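Local coordinates for protein intracellular serine protease (Bacillus licheniformis, PDB 4ZOQ) that is a subtilase-type serine protease acting on lanthipeptides that cuts peptide bonds sequence-specifically, probably through the catalytic triad of its family, at residues A10-D14 / V246-Y250; G69-I74 / T104-D110; I97-V101 / G284-L288; S201-N205 / G274-A279; S208-Y214 / G227-E232. All blocks are in the same frame, centred on the assembly; numbering follows the deposited sequence.

Interaction 1. Residues A10-D14 / V246-Y250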
# COMPACT_ATOMS: atom_id res chain seq x y z
N ALA B 10 18.02 3.26 10.77
CA ALA B 10 17.33 4.09 11.74
C ALA B 10 16.77 3.23 12.88
O ALA B 10 16.68 3.69 14.03
CB ALA B 10 16.23 4.89 11.06
N TRP B 11 16.45 1.97 12.58
CA TRP B 11 15.88 1.09 13.58
C TRP B 11 16.89 0.85 14.69
O TRP B 11 18.09 0.76 14.44
CB TRP B 11 15.48 -0.26 12.98
CG TRP B 11 14.45 -0.20 11.89
CD1 TRP B 11 13.75 0.89 11.50
CD2 TRP B 11 13.99 -1.29 11.08
NE1 TRP B 11 12.90 0.55 10.47
CE2 TRP B 11 13.03 -0.78 10.20
CE3 TRP B 11 14.33 -2.65 11.01
CZ2 TRP B 11 12.39 -1.59 9.26
CZ3 TRP B 11 13.68 -3.44 10.08
CH2 TRP B 11 12.73 -2.91 9.22
N GLY B 12 16.39 0.73 15.91
CA GLY B 12 17.23 0.48 17.06
C GLY B 12 17.83 -0.91 17.04
O GLY B 12 18.94 -1.09 17.56
N LEU B 13 17.09 -1.89 16.51
CA LEU B 13 17.62 -3.26 16.35
C LEU B 13 18.07 -3.85 17.70
O LEU B 13 18.85 -4.81 17.75
CB LEU B 13 18.78 -3.28 15.33
CG LEU B 13 18.54 -2.86 13.87
CD1 LEU B 13 19.83 -2.88 13.12
CD2 LEU B 13 17.56 -3.81 13.16
N ASP B 14 17.57 -3.26 18.79
CA ASP B 14 17.96 -3.62 20.15
C ASP B 14 19.49 -3.59 20.36
O ASP B 14 20.02 -4.28 21.23
CB ASP B 14 17.40 -5.00 20.49
CG ASP B 14 17.32 -5.25 21.98
OD1 ASP B 14 17.46 -4.28 22.76
OD2 ASP B 14 17.10 -6.42 22.37
N VAL B 246 13.91 -10.43 4.20
CA VAL B 246 14.12 -9.05 4.61
C VAL B 246 13.61 -8.83 6.03
O VAL B 246 12.61 -9.43 6.44
CB VAL B 246 13.44 -8.04 3.62
CG1 VAL B 246 14.08 -8.17 2.24
CG2 VAL B 246 11.91 -8.20 3.54
N LEU B 247 14.31 -7.99 6.79
CA LEU B 247 13.84 -7.69 8.14
C LEU B 247 12.64 -6.74 8.09
O LEU B 247 12.57 -5.83 7.26
CB LEU B 247 14.96 -7.10 9.00
CG LEU B 247 14.76 -7.26 10.52
CD1 LEU B 247 14.78 -8.73 10.88
CD2 LEU B 247 15.78 -6.50 11.34
N THR B 248 11.71 -6.95 9.01
CA THR B 248 10.54 -6.09 9.19
C THR B 248 10.38 -5.67 10.65
O THR B 248 10.75 -6.41 11.59
CB THR B 248 9.24 -6.81 8.77
OG1 THR B 248 9.06 -8.00 9.58
CG2 THR B 248 9.30 -7.23 7.33
N THR B 249 9.79 -4.51 10.86
CA THR B 249 9.32 -4.17 12.19
C THR B 249 8.04 -4.96 12.41
O THR B 249 7.17 -5.03 11.54
CB THR B 249 9.09 -2.68 12.38
OG1 THR B 249 8.36 -2.18 11.25
CG2 THR B 249 10.40 -1.93 12.44
N TYR B 250 7.96 -5.57 13.58
CA TYR B 250 6.86 -6.46 13.92
C TYR B 250 6.35 -6.00 15.29
O TYR B 250 7.15 -5.47 16.08
CB TYR B 250 7.35 -7.91 13.92
CG TYR B 250 6.27 -8.95 13.77
CD1 TYR B 250 5.52 -9.04 12.59
CD2 TYR B 250 6.03 -9.88 14.78
CE1 TYR B 250 4.53 -10.00 12.44
CE2 TYR B 250 5.05 -10.85 14.64
CZ TYR B 250 4.31 -10.91 13.46
OH TYR B 250 3.35 -11.87 13.33

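Interaction 2. Residues G69-I74 / T104-D110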
# COMPACT_ATOMS: atom_id res chain seq x y z
N GLY B 69 -3.12 9.56 15.69
CA GLY B 69 -3.32 8.17 15.37
C GLY B 69 -4.08 8.10 14.06
O GLY B 69 -3.95 8.98 13.20
N GLY B 70 -4.93 7.10 13.92
CA GLY B 70 -5.69 6.97 12.70
C GLY B 70 -6.99 6.24 12.88
O GLY B 70 -7.32 5.80 13.98
N TRP B 71 -7.72 6.06 11.78
CA TRP B 71 -9.05 5.49 11.87
C TRP B 71 -9.10 3.99 11.55
O TRP B 71 -8.46 3.51 10.61
CB TRP B 71 -9.98 6.26 10.94
CG TRP B 71 -11.41 6.01 11.22
CD1 TRP B 71 -12.32 5.40 10.42
CD2 TRP B 71 -12.10 6.34 12.43
NE1 TRP B 71 -13.55 5.36 11.04
CE2 TRP B 71 -13.44 5.92 12.28
CE3 TRP B 71 -11.72 6.96 13.63
CZ2 TRP B 71 -14.40 6.10 13.28
CZ3 TRP B 71 -12.68 7.14 14.62
CH2 TRP B 71 -14.00 6.72 14.43
N ASN B 72 -9.81 3.25 12.39
CA ASN B 72 -10.16 1.87 12.14
C ASN B 72 -11.56 1.79 11.51
O ASN B 72 -12.56 2.07 12.18
CB ASN B 72 -10.08 1.07 13.44
CG ASN B 72 -10.47 -0.38 13.29
OD1 ASN B 72 -11.09 -0.79 12.30
ND2 ASN B 72 -10.11 -1.18 14.29
N TYR B 73 -11.64 1.44 10.23
CA TYR B 73 -12.93 1.43 9.54
C TYR B 73 -13.73 0.17 9.82
O TYR B 73 -14.91 0.09 9.50
CB TYR B 73 -12.74 1.61 8.03
CG TYR B 73 -12.20 2.97 7.68
CD1 TYR B 73 -13.06 4.01 7.32
CD2 TYR B 73 -10.84 3.24 7.75
CE1 TYR B 73 -12.57 5.26 7.02
CE2 TYR B 73 -10.35 4.49 7.46
CZ TYR B 73 -11.21 5.50 7.09
OH TYR B 73 -10.70 6.75 6.79
N ILE B 74 -13.08 -0.82 10.42
CA ILE B 74 -13.74 -2.08 10.71
C ILE B 74 -14.59 -1.94 11.97
O ILE B 74 -15.70 -2.47 12.04
CB ILE B 74 -12.71 -3.25 10.82
CG1 ILE B 74 -12.22 -3.60 9.42
CG2 ILE B 74 -13.35 -4.49 11.41
CD1 ILE B 74 -11.06 -4.56 9.40
N THR B 104 0.42 7.62 8.73
CA THR B 104 -0.92 7.55 9.30
C THR B 104 -1.62 6.24 8.95
O THR B 104 -1.87 5.97 7.78
CB THR B 104 -1.82 8.68 8.80
OG1 THR B 104 -1.14 9.94 8.87
CG2 THR B 104 -3.12 8.72 9.60
N PRO B 105 -2.00 5.46 9.98
CA PRO B 105 -2.66 4.17 9.74
C PRO B 105 -4.15 4.34 9.41
O PRO B 105 -4.85 5.01 10.17
CB PRO B 105 -2.48 3.43 11.07
CG PRO B 105 -2.44 4.54 12.11
CD PRO B 105 -1.84 5.76 11.42
N TYR B 106 -4.58 3.79 8.28
CA TYR B 106 -5.99 3.64 7.95
C TYR B 106 -6.31 2.16 7.95
O TYR B 106 -6.10 1.48 6.93
CB TYR B 106 -6.33 4.25 6.60
CG TYR B 106 -6.25 5.76 6.56
CD1 TYR B 106 -5.02 6.42 6.59
CD2 TYR B 106 -7.40 6.53 6.48
CE1 TYR B 106 -4.94 7.79 6.55
CE2 TYR B 106 -7.33 7.92 6.43
CZ TYR B 106 -6.09 8.54 6.47
OH TYR B 106 -6.01 9.91 6.42
N GLN B 107 -6.82 1.68 9.08
CA GLN B 107 -7.03 0.25 9.31
C GLN B 107 -8.28 -0.28 8.60
O GLN B 107 -9.41 -0.01 9.01
CB GLN B 107 -7.12 -0.06 10.81
CG GLN B 107 -7.34 -1.53 11.10
CD GLN B 107 -7.07 -1.90 12.55
OE1 GLN B 107 -6.81 -1.03 13.37
NE2 GLN B 107 -7.06 -3.18 12.85
N VAL B 108 -8.07 -1.03 7.53
CA VAL B 108 -9.17 -1.60 6.77
C VAL B 108 -9.09 -3.11 6.70
O VAL B 108 -9.92 -3.76 6.08
CB VAL B 108 -9.21 -1.02 5.36
CG1 VAL B 108 -9.30 0.49 5.41
CG2 VAL B 108 -7.96 -1.44 4.59
N LEU B 109 -8.08 -3.67 7.35
CA LEU B 109 -7.87 -5.11 7.39
C LEU B 109 -7.74 -5.60 8.83
O LEU B 109 -7.31 -4.85 9.73
CB LEU B 109 -6.60 -5.53 6.63
CG LEU B 109 -6.39 -5.10 5.18
CD1 LEU B 109 -4.98 -5.49 4.74
CD2 LEU B 109 -7.43 -5.73 4.28
N ASP B 110 -8.21 -6.82 9.04
CA ASP B 110 -7.87 -7.58 10.24
C ASP B 110 -7.78 -9.04 9.82
O ASP B 110 -7.63 -9.32 8.64
CB ASP B 110 -8.85 -7.33 11.39
CG ASP B 110 -10.29 -7.64 11.03
OD1 ASP B 110 -10.58 -8.24 9.96
OD2 ASP B 110 -11.15 -7.26 11.85

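Interaction 3. Residues I97-V101 / G284-L288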
# COMPACT_ATOMS: atom_id res chain seq x y z
N ILE B 97 13.48 3.76 5.04
CA ILE B 97 13.94 4.63 3.96
C ILE B 97 13.74 6.13 4.26
O ILE B 97 14.63 6.95 3.99
CB ILE B 97 13.17 4.28 2.63
CG1 ILE B 97 13.77 3.00 2.04
CG2 ILE B 97 13.28 5.41 1.63
CD1 ILE B 97 12.86 2.25 1.18
N ALA B 98 12.63 6.44 4.92
CA ALA B 98 12.28 7.82 5.24
C ALA B 98 11.86 7.92 6.69
O ALA B 98 10.67 7.95 6.99
CB ALA B 98 11.17 8.29 4.35
N PRO B 99 12.84 7.94 7.59
CA PRO B 99 12.52 7.79 9.01
C PRO B 99 11.75 8.95 9.62
O PRO B 99 11.11 8.76 10.64
CB PRO B 99 13.90 7.60 9.68
CG PRO B 99 14.92 7.94 8.65
CD PRO B 99 14.28 7.76 7.31
N ASP B 100 11.74 10.11 8.98
CA ASP B 100 11.08 11.26 9.59
C ASP B 100 9.74 11.64 8.96
O ASP B 100 9.07 12.53 9.49
CB ASP B 100 12.03 12.47 9.54
CG ASP B 100 13.16 12.35 10.53
OD1 ASP B 100 12.94 11.69 11.56
OD2 ASP B 100 14.28 12.87 10.25
N VAL B 101 9.32 11.01 7.85
CA VAL B 101 8.00 11.33 7.30
C VAL B 101 6.93 10.81 8.23
O VAL B 101 7.14 9.84 8.97
CB VAL B 101 7.77 10.76 5.90
CG1 VAL B 101 8.64 11.50 4.90
CG2 VAL B 101 8.00 9.27 5.87
N GLY B 284 7.93 5.08 0.44
CA GLY B 284 8.92 5.73 1.28
C GLY B 284 9.87 6.59 0.46
O GLY B 284 10.16 7.73 0.82
N THR B 285 10.29 6.04 -0.68
CA THR B 285 11.16 6.79 -1.59
C THR B 285 10.43 8.02 -2.15
O THR B 285 11.01 9.11 -2.25
CB THR B 285 11.65 5.93 -2.77
OG1 THR B 285 12.33 4.76 -2.28
CG2 THR B 285 12.61 6.75 -3.65
N ALA B 286 9.15 7.86 -2.48
CA ALA B 286 8.36 9.00 -2.97
C ALA B 286 8.28 10.12 -1.93
O ALA B 286 8.43 11.31 -2.27
CB ALA B 286 6.97 8.55 -3.36
N ALA B 287 8.05 9.74 -0.68
CA ALA B 287 8.00 10.70 0.43
C ALA B 287 9.36 11.39 0.56
O ALA B 287 9.43 12.59 0.85
CB ALA B 287 7.61 10.01 1.73
N LEU B 288 10.44 10.66 0.30
CA LEU B 288 11.75 11.31 0.35
C LEU B 288 11.91 12.38 -0.74
O LEU B 288 12.43 13.46 -0.47
CB LEU B 288 12.88 10.28 0.24
CG LEU B 288 13.26 9.52 1.50
CD1 LEU B 288 14.57 8.74 1.24
CD2 LEU B 288 13.41 10.49 2.68

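Interaction 4. Residues S201-N205 / G274-A279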
# COMPACT_ATOMS: atom_id res chain seq x y z
N SER B 201 1.61 0.06 -9.60
CA SER B 201 1.73 -1.33 -9.18
C SER B 201 3.21 -1.74 -8.97
O SER B 201 4.03 -1.57 -9.86
CB SER B 201 1.06 -2.23 -10.21
OG SER B 201 1.08 -3.56 -9.79
N VAL B 202 3.54 -2.27 -7.79
CA VAL B 202 4.93 -2.55 -7.42
C VAL B 202 5.18 -4.05 -7.14
O VAL B 202 4.52 -4.66 -6.28
CB VAL B 202 5.36 -1.73 -6.16
CG1 VAL B 202 6.80 -1.99 -5.78
CG2 VAL B 202 5.11 -0.23 -6.36
N GLY B 203 6.15 -4.63 -7.86
CA GLY B 203 6.57 -6.00 -7.67
C GLY B 203 7.80 -6.12 -6.78
O GLY B 203 8.34 -5.12 -6.32
N SER B 204 8.25 -7.34 -6.56
CA SER B 204 9.31 -7.57 -5.60
C SER B 204 10.52 -8.25 -6.24
O SER B 204 10.36 -9.24 -6.94
CB SER B 204 8.79 -8.44 -4.45
OG SER B 204 9.87 -8.86 -3.61
N ASN B 205 11.73 -7.69 -6.06
CA ASN B 205 12.92 -8.37 -6.55
C ASN B 205 13.75 -8.96 -5.38
O ASN B 205 13.52 -8.68 -4.20
CB ASN B 205 13.79 -7.44 -7.43
CG ASN B 205 14.39 -6.25 -6.68
OD1 ASN B 205 13.82 -5.16 -6.66
ND2 ASN B 205 15.54 -6.45 -6.04
N GLY B 274 7.74 -10.28 0.46
CA GLY B 274 6.51 -10.02 -0.26
C GLY B 274 6.43 -8.66 -0.96
O GLY B 274 7.18 -7.69 -0.62
N THR B 275 5.54 -8.60 -1.96
CA THR B 275 5.26 -7.35 -2.65
C THR B 275 4.67 -6.34 -1.66
O THR B 275 4.78 -5.12 -1.84
CB THR B 275 4.27 -7.50 -3.86
OG1 THR B 275 3.07 -8.15 -3.44
CG2 THR B 275 4.89 -8.31 -5.01
N SER B 276 4.06 -6.82 -0.59
CA SER B 276 3.53 -5.89 0.40
C SER B 276 4.65 -5.14 1.12
O SER B 276 4.44 -4.15 1.78
CB SER B 276 2.67 -6.62 1.42
OG SER B 276 3.46 -7.44 2.26
N LEU B 277 5.86 -5.66 0.95
CA LEU B 277 7.04 -5.07 1.53
C LEU B 277 7.81 -4.29 0.47
O LEU B 277 8.69 -3.50 0.79
CB LEU B 277 7.92 -6.15 2.14
CG LEU B 277 7.21 -6.99 3.21
CD1 LEU B 277 8.15 -8.05 3.76
CD2 LEU B 277 6.61 -6.11 4.33
N ALA B 278 7.47 -4.49 -0.80
CA ALA B 278 8.15 -3.76 -1.85
C ALA B 278 7.50 -2.44 -2.07
O ALA B 278 8.19 -1.42 -2.15
CB ALA B 278 8.19 -4.56 -3.15
N ALA B 279 6.17 -2.45 -2.16
CA ALA B 279 5.42 -1.21 -2.42
C ALA B 279 5.75 -0.05 -1.45
O ALA B 279 5.95 1.08 -1.92
CB ALA B 279 3.93 -1.49 -2.45

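Interaction 5. Residues S208-Y214 / G227-E232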
# COMPACT_ATOMS: atom_id res chain seq x y z
N SER B 208 19.71 -10.55 -5.50
CA SER B 208 20.47 -10.68 -6.75
C SER B 208 19.90 -9.83 -7.86
O SER B 208 20.50 -9.73 -8.92
CB SER B 208 20.45 -12.13 -7.21
OG SER B 208 19.13 -12.50 -7.54
N ASN B 209 18.74 -9.22 -7.60
CA ASN B 209 17.97 -8.42 -8.55
C ASN B 209 17.12 -9.25 -9.50
O ASN B 209 16.41 -8.68 -10.33
CB ASN B 209 18.81 -7.44 -9.36
CG ASN B 209 19.31 -6.30 -8.52
OD1 ASN B 209 18.64 -5.91 -7.56
ND2 ASN B 209 20.44 -5.71 -8.90
N ASN B 210 17.20 -10.58 -9.38
CA ASN B 210 16.22 -11.42 -10.06
C ASN B 210 14.83 -11.17 -9.47
O ASN B 210 14.68 -10.85 -8.29
CB ASN B 210 16.54 -12.90 -9.90
CG ASN B 210 17.79 -13.32 -10.65
OD1 ASN B 210 18.21 -12.68 -11.62
ND2 ASN B 210 18.40 -14.42 -10.20
N ILE B 211 13.79 -11.36 -10.26
CA ILE B 211 12.45 -11.12 -9.73
C ILE B 211 12.20 -12.17 -8.66
O ILE B 211 12.68 -13.30 -8.77
CB ILE B 211 11.35 -11.20 -10.83
CG1 ILE B 211 10.07 -10.48 -10.37
CG2 ILE B 211 11.07 -12.68 -11.24
CD1 ILE B 211 10.19 -8.95 -10.38
N SER B 212 11.48 -11.79 -7.60
CA SER B 212 11.04 -12.77 -6.61
C SER B 212 10.08 -13.69 -7.35
O SER B 212 9.28 -13.22 -8.15
CB SER B 212 10.34 -12.10 -5.42
OG SER B 212 11.20 -11.19 -4.73
N PRO B 213 10.19 -15.00 -7.12
CA PRO B 213 9.37 -15.99 -7.84
C PRO B 213 7.86 -15.77 -7.67
O PRO B 213 7.09 -16.11 -8.57
CB PRO B 213 9.78 -17.33 -7.21
CG PRO B 213 11.17 -17.08 -6.62
CD PRO B 213 11.18 -15.62 -6.22
N TYR B 214 7.45 -15.24 -6.53
CA TYR B 214 6.03 -15.05 -6.24
C TYR B 214 5.49 -13.78 -6.89
O TYR B 214 4.30 -13.56 -6.96
CB TYR B 214 5.80 -15.01 -4.74
CG TYR B 214 6.61 -13.93 -4.07
CD1 TYR B 214 6.20 -12.61 -4.12
CD2 TYR B 214 7.79 -14.23 -3.37
CE1 TYR B 214 6.94 -11.60 -3.55
CE2 TYR B 214 8.54 -13.21 -2.75
CZ TYR B 214 8.09 -11.88 -2.85
OH TYR B 214 8.76 -10.82 -2.29
N GLY B 227 11.95 -7.05 -2.02
CA GLY B 227 11.09 -7.70 -1.05
C GLY B 227 11.52 -9.13 -0.70
O GLY B 227 10.83 -9.81 0.05
N GLY B 228 12.59 -9.65 -1.33
CA GLY B 228 13.18 -10.89 -0.87
C GLY B 228 12.35 -12.13 -1.09
O GLY B 228 11.27 -12.08 -1.70
N TYR B 229 12.90 -13.27 -0.68
CA TYR B 229 12.11 -14.49 -0.65
C TYR B 229 12.81 -15.49 0.28
O TYR B 229 13.83 -15.18 0.90
CB TYR B 229 11.87 -15.07 -2.04
CG TYR B 229 10.88 -16.23 -2.05
CD1 TYR B 229 9.65 -16.14 -1.39
CD2 TYR B 229 11.13 -17.38 -2.80
CE1 TYR B 229 8.71 -17.20 -1.44
CE2 TYR B 229 10.21 -18.41 -2.87
CZ TYR B 229 9.01 -18.32 -2.18
OH TYR B 229 8.12 -19.38 -2.26
N LEU B 230 12.23 -16.68 0.38
CA LEU B 230 12.76 -17.71 1.23
C LEU B 230 14.08 -18.22 0.66
O LEU B 230 14.97 -18.65 1.42
CB LEU B 230 11.75 -18.85 1.35
CG LEU B 230 10.43 -18.54 2.06
CD1 LEU B 230 9.36 -19.54 1.67
CD2 LEU B 230 10.65 -18.54 3.57
N GLY B 231 14.26 -18.11 -0.66
CA GLY B 231 15.49 -18.52 -1.30
C GLY B 231 15.38 -18.26 -2.78
O GLY B 231 14.26 -18.15 -3.26
N GLU B 232 16.49 -18.23 -3.51
CA GLU B 232 16.42 -17.96 -4.96
C GLU B 232 15.74 -19.08 -5.70
O GLU B 232 15.06 -18.85 -6.71
CB GLU B 232 17.81 -17.80 -5.56
CG GLU B 232 18.46 -16.47 -5.38
CD GLU B 232 17.95 -15.41 -6.34
OE1 GLU B 232 17.50 -15.75 -7.46
OE2 GLU B 232 18.08 -14.23 -5.97
O HOH W 1 19.41 -13.12 -4.00

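Interaction 1. Residues A10-D14 / V246-Y250
This is a buried apolar contact without hydrogen bonds between the two segments: residues 10-14, in the N-terminal loop ahead of helix 24-30, lay Trp-11 and Leu-13 against strand 246-249. The indole does most of the work. Thr-249 CG2 sits over one face, 3.8 Å from the centroid of the Trp-11 six-membered ring and 15° off its normal, a CH-pi contact. At the ring edge, near its plane, Trp-11 CH2 lies 3.5 Å from Leu-247 O, while Trp-11 CZ3 is 3.9 Å from Leu-247 CD2. The same methyl, Leu-247 CD2, meets Leu-13 CD2 at 3.7 Å, so one leucine is shared by both N-terminal side chains. The Thr-249 hydroxyl is bonded to Thr-88 O, while its methyl faces the indole. Leu-247 points toward the loop and Thr-248 away from it, its OG1 bonded to Ser-270 O; the Thr-248 side chain lies about 8 Å from that of Ser-276 and about 9 Å from that of His-86, both predicted charge-relay residues. Strand 246-249 pairs antiparallel with 269-272, the two-stranded ribbon that precedes the catalytic-serine helix in subtilisin-like proteases.

Interaction 2. Residues G69-I74 / T104-D110
The two backbones run side by side in nearly the same direction, 29° apart end to end, and are joined by a single parallel bridge between Asn-72 and Gln-107, whose CA atoms are 4.5 Å apart. Gln-107 makes both bonds: its N donates to Trp-71 O (2.9 Å) and its O accepts from Tyr-73 N (2.9 Å), straddling Asn-72. Just before the bridge Gly-70 CA makes a CA-H...O contact of 3.3 Å with Pro-105 O; an ideal CB on Gly-70 would fall 1.9 Å from that oxygen, so a side chain would clash. After it the chain turns, Asn-72 OD1 accepting from Ile-74 N at 2.7 Å in an Asx turn. Tyr-73 lies along the strand, its CE2 3.7 Å from Tyr-106 CD2 and its CD2 3.9 Å from Val-108 CG1. The two phenol hydroxyls bond to acids at helix 116-128 and just past its end, Tyr-73 to Asp-125 and Tyr-106 to Asp-129. Ile-74 CD1 reaches Leu-109 C at 3.5 Å. The chemistry is thus two backbone hydrogen bonds of one parallel bridge with apolar packing of Tyr-73 beside it, placing residues 69-74 alongside the strand whose Leu-109 side chain is about 4 Å from that of Asp-51, a predicted charge-relay residue.

Interaction 3. Residues I97-V101 / G284-L288
A tight turn docks into the small-residue face of a helix. Gly-284 makes the hollow: with no side chain there, Ile-97 rides over the helix backbone, its CG2 3.8 Å from Gly-284 C and 3.8 Å from Thr-285 N. An ideal CB on Gly-284 would lie 3.5 Å from Ile-97 CB. Ala-98 is the next bump, its CB settling 3.7 Å from Gly-284 O and 3.6 Å from Leu-288 CD2. The helix answers with Leu-288, whose end swings back toward the loop so that CD1 meets Ile-97 CG2 at 3.6 Å and Ile-97 O at 3.3 Å. In subtilase terms, residues 97-101 join helix 86-97, which begins at the predicted charge-relay histidine, to strand 102-110, while residues 284-288 belong to helix 275-297, the long helix carrying the predicted charge-relay serine. From Ala-98 to Val-101 the chain folds as a type I beta turn, closed by a weak 3.5 Å bond from Val-101 N to Ala-98 O. The turn brings Val-101 back to the helix, where its CG1 packs 3.7 Å from Ala-287 CB, one turn on from Gly-284.

Interaction 4. Residues S201-N205 / G274-A279
The start of helix 275-297 crosses strand 201-205 at 116°, with the two axes only 6.7 Å apart. Gly-274, at backbone angles that suit glycine, leads in; its O accepts from Leu-277 N at 2.9 Å. Thr-275 then leans on the strand: its CB is 3.7 Å from Val-202 O, and its CG2 is 3.9 Å from Gly-203 CA and 3.8 Å from Ser-204 N, while OG1 turns to Asn-175 and the backbone N of Gly-174. Ser-276 points its CB away from the strand, and its side chain touches His-86. Leu-277 packs instead on Val-246 and Thr-248. One turn on from Thr-275, the CB of Ala-278 meets Gly-203 O at 3.2 Å and Val-202 CG1 at 3.9 Å. Ala-279 completes the row, its CB 4.0 Å from Val-202 CB. The close approach is consistent with small Gly-203, Ser-204, Ala-278 and Ala-279. The run Gly-Thr-Ser-Leu-Ala-Ala of residues 274-279 fits the subtilase serine signature, whose serine, here Ser-276, is the predicted charge-relay nucleophile at a helix start beside the central parallel sheet.

Interaction 5. Residues S208-Y214 / G227-E232
Folded-back side chains tie these two loops together. Glu-232 curls with chi1 and chi2 both m, which brings its carboxylate to the 208-210 turn: Ser-208 OG donates to Glu-232 OE2 at 2.6 Å and Asn-210 ND2 to Glu-232 OE1 at 3.2 Å. Ser-208, in the p rotamer, also accepts from Asn-210 N (3.3 Å), forming an ST turn. Water 1 adds a bridge, taking a bond from Ser-208 N (3.0 Å) and giving one to Glu-232 OE2 (2.6 Å). The loops follow strands 200-205 and 221-226, so the contact lies at the C-terminal ends of two neighbouring parallel strands, the side of the sheet where alpha/beta folds such as the subtilases hold their active site. Tyr-214 adopts p (57°), sending its OH to Gly-228 O at 2.9 Å, and also bonds to Ser-204. Gly-228 reaches a positive phi of 70°, which favours glycine. Tyr-229, chi1 t, meets Tyr-214 in an offset edge-to-face pair, the edge of Tyr-214 toward the face of Tyr-229, with centroids 5.2 Å apart and planes at 60°. Pro-213 CG rests 3.8 Å from Tyr-229 CD2, and the phenol of Tyr-229 bonds to Asp-235.

In the fold
Interactions 3 and 4 use successive parts of helix 275-297, with centres 16 Å apart. Interaction 4 holds Ser-276 and has the closest neighbour: interaction 5, 11 Å away between centres, where Ser-204 OG probably bonds to Tyr-214 OH at 2.6 Å and Ser-204 O to Ser-212 N at 2.9 Å. Interaction 1 flanks the same helix start, Val-246 CG2 and Thr-248 CG2 each lying 3.8 Å from Leu-277 CD1, and reaches interaction 3 through Ala-10 CB and Pro-99 CB, 3.8 Å apart. Interaction 2 continues the chain from interaction 3 and approaches the predicted charge relay from the Asp-51 side. Interactions 2 and 5 lie on opposite sides of the chain's centre, about 30 Å apart between centres.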